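Local coordinates for protein SOSEKI 4 (Arabidopsis thaliana, PDB 6RSN), which forms head-to-tail filaments through its DIX-like domain, interprets polarity cues and can influence the orientation of plant cell division, at residues A[41-46]-A[50-55]. The protein carries 1 engineered substitution. Numbering follows the deposited sequence.
Sequences NRLNDL and GMACLY
Leu-43, on helix 36-47, reaches across to Met-51 (a selenomethionine) and Ala-52 on the short helix 49-52, and one methyl branch does all the close touching. CD1 of Leu-43 lies 4.1 Å from SE of Met-51 and equally 4.1 Å from CB of Ala-52, so the two neighbours share a single methyl. In Leu-43, chi1 of -75° turns CG anti to the carbonyl carbon, and chi2 of 170° then extends CD1 away from its own backbone toward the short helix. The selenomethionine begins anti to its backbone N and then bends sharply at chi2 (-93°), bringing selenium alongside that methyl; the two side chains run at a slant to one another. The nearest CA atoms are those of Leu-43 and Ala-52, 6.5 Å apart. Asn-44 adds a looser touch, its side-chain amide resting near the Ala-52 methyl at one border of the apolar group.

No hydrogen bond joins the segments. A type I turn, with Tyr-55 N bonded to Ala-52 O at 3.2 Å, leads the chain from the short helix into strand 55-63. Ala-52 O also accepts from Trp-57 NE1. Beneath, Tyr-10 touches both Leu-43 and Met-51, while Ile-24 meets Leu-43 and Leu-12 meets Met-51. The two helices of this ubiquitin-like fold are thus joined here by dispersion and burial of apolar surface, without directional bonds between them.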
# COMPACT_ATOMS: atom_id res chain seq x y z
N ASN A 41 8.71 -4.54 2.00
CA ASN A 41 9.61 -5.17 2.97
C ASN A 41 8.91 -5.58 4.27
O ASN A 41 9.17 -6.66 4.85
CB ASN A 41 10.79 -4.24 3.30
CG ASN A 41 11.74 -4.15 2.13
OD1 ASN A 41 11.83 -5.09 1.33
ND2 ASN A 41 12.47 -3.05 2.01
N ARG A 42 8.01 -4.74 4.75
CA ARG A 42 7.29 -5.04 5.97
C ARG A 42 6.34 -6.20 5.73
O ARG A 42 6.18 -7.08 6.58
CB ARG A 42 6.52 -3.79 6.44
CG ARG A 42 5.62 -4.00 7.67
CD ARG A 42 6.55 -4.54 8.75
NE ARG A 42 5.88 -4.38 10.05
CZ ARG A 42 6.23 -5.00 11.15
NH1 ARG A 42 7.28 -5.81 11.14
NH2 ARG A 42 5.57 -4.79 12.28
N LEU A 43 5.63 -6.18 4.58
CA LEU A 43 4.74 -7.32 4.32
C LEU A 43 5.54 -8.62 4.19
O LEU A 43 5.07 -9.70 4.57
CB LEU A 43 3.94 -7.07 3.03
CG LEU A 43 2.81 -6.06 3.20
CD1 LEU A 43 2.23 -5.69 1.84
CD2 LEU A 43 1.71 -6.59 4.14
N ASN A 44 6.69 -8.57 3.53
CA ASN A 44 7.52 -9.77 3.42
C ASN A 44 7.83 -10.32 4.80
O ASN A 44 7.83 -11.55 4.99
CB ASN A 44 8.84 -9.45 2.68
CG ASN A 44 8.61 -9.18 1.20
OD1 ASN A 44 7.54 -9.37 0.65
ND2 ASN A 44 9.64 -8.72 0.50
N ASP A 45 8.13 -9.41 5.76
CA ASP A 45 8.43 -9.88 7.12
C ASP A 45 7.20 -10.50 7.80
O ASP A 45 7.26 -11.57 8.44
CB ASP A 45 9.02 -8.74 7.95
CG ASP A 45 10.45 -8.40 7.58
OD1 ASP A 45 11.13 -9.25 6.91
OD2 ASP A 45 10.92 -7.33 8.01
N LEU A 46 6.06 -9.86 7.69
CA LEU A 46 4.88 -10.32 8.37
C LEU A 46 4.20 -11.53 7.72
O LEU A 46 3.74 -12.46 8.43
CB LEU A 46 3.86 -9.20 8.44
CG LEU A 46 4.30 -7.98 9.22
CD1 LEU A 46 3.11 -7.03 9.21
CD2 LEU A 46 4.68 -8.35 10.65
N GLY A 50 6.17 -14.60 -0.31
CA GLY A 50 5.23 -14.96 -1.36
C GLY A 50 3.90 -14.22 -1.36
O GLY A 50 3.04 -14.54 -2.21
N MSE A 51 3.69 -13.24 -0.45
CA MSE A 51 2.38 -12.59 -0.41
C MSE A 51 2.38 -11.35 -1.32
O MSE A 51 1.48 -11.22 -2.20
CB MSE A 51 2.07 -12.26 1.07
CG MSE A 51 0.72 -11.54 1.26
SE MSE A 51 0.95 -9.56 1.25
CE MSE A 51 -0.95 -9.05 1.56
N ALA A 52 3.26 -10.35 -1.09
CA ALA A 52 3.00 -9.04 -1.72
C ALA A 52 3.15 -9.12 -3.24
O ALA A 52 2.50 -8.36 -3.93
CB ALA A 52 3.91 -7.99 -1.16
N CYS A 53 3.92 -10.09 -3.73
CA CYS A 53 4.11 -10.24 -5.16
C CYS A 53 2.86 -10.81 -5.82
O CYS A 53 2.86 -10.77 -7.10
CB CYS A 53 5.29 -11.17 -5.50
SG CYS A 53 5.17 -12.79 -4.66
N LEU A 54 1.82 -11.20 -5.07
CA LEU A 54 0.57 -11.67 -5.71
C LEU A 54 -0.33 -10.50 -6.13
O LEU A 54 -1.38 -10.72 -6.73
CB LEU A 54 -0.18 -12.57 -4.73
CG LEU A 54 0.52 -13.87 -4.32
CD1 LEU A 54 -0.30 -14.47 -3.20
CD2 LEU A 54 0.54 -14.83 -5.50
N TYR A 55 0.06 -9.27 -5.78
CA TYR A 55 -0.82 -8.11 -5.92
C TYR A 55 -0.09 -7.00 -6.66
O TYR A 55 1.13 -6.83 -6.54
CB TYR A 55 -1.19 -7.56 -4.54
CG TYR A 55 -1.98 -8.57 -3.78
CD1 TYR A 55 -3.34 -8.76 -4.01
CD2 TYR A 55 -1.33 -9.38 -2.87
CE1 TYR A 55 -4.05 -9.70 -3.30
CE2 TYR A 55 -2.02 -10.35 -2.14
CZ TYR A 55 -3.37 -10.52 -2.39
OH TYR A 55 -3.99 -11.54 -1.73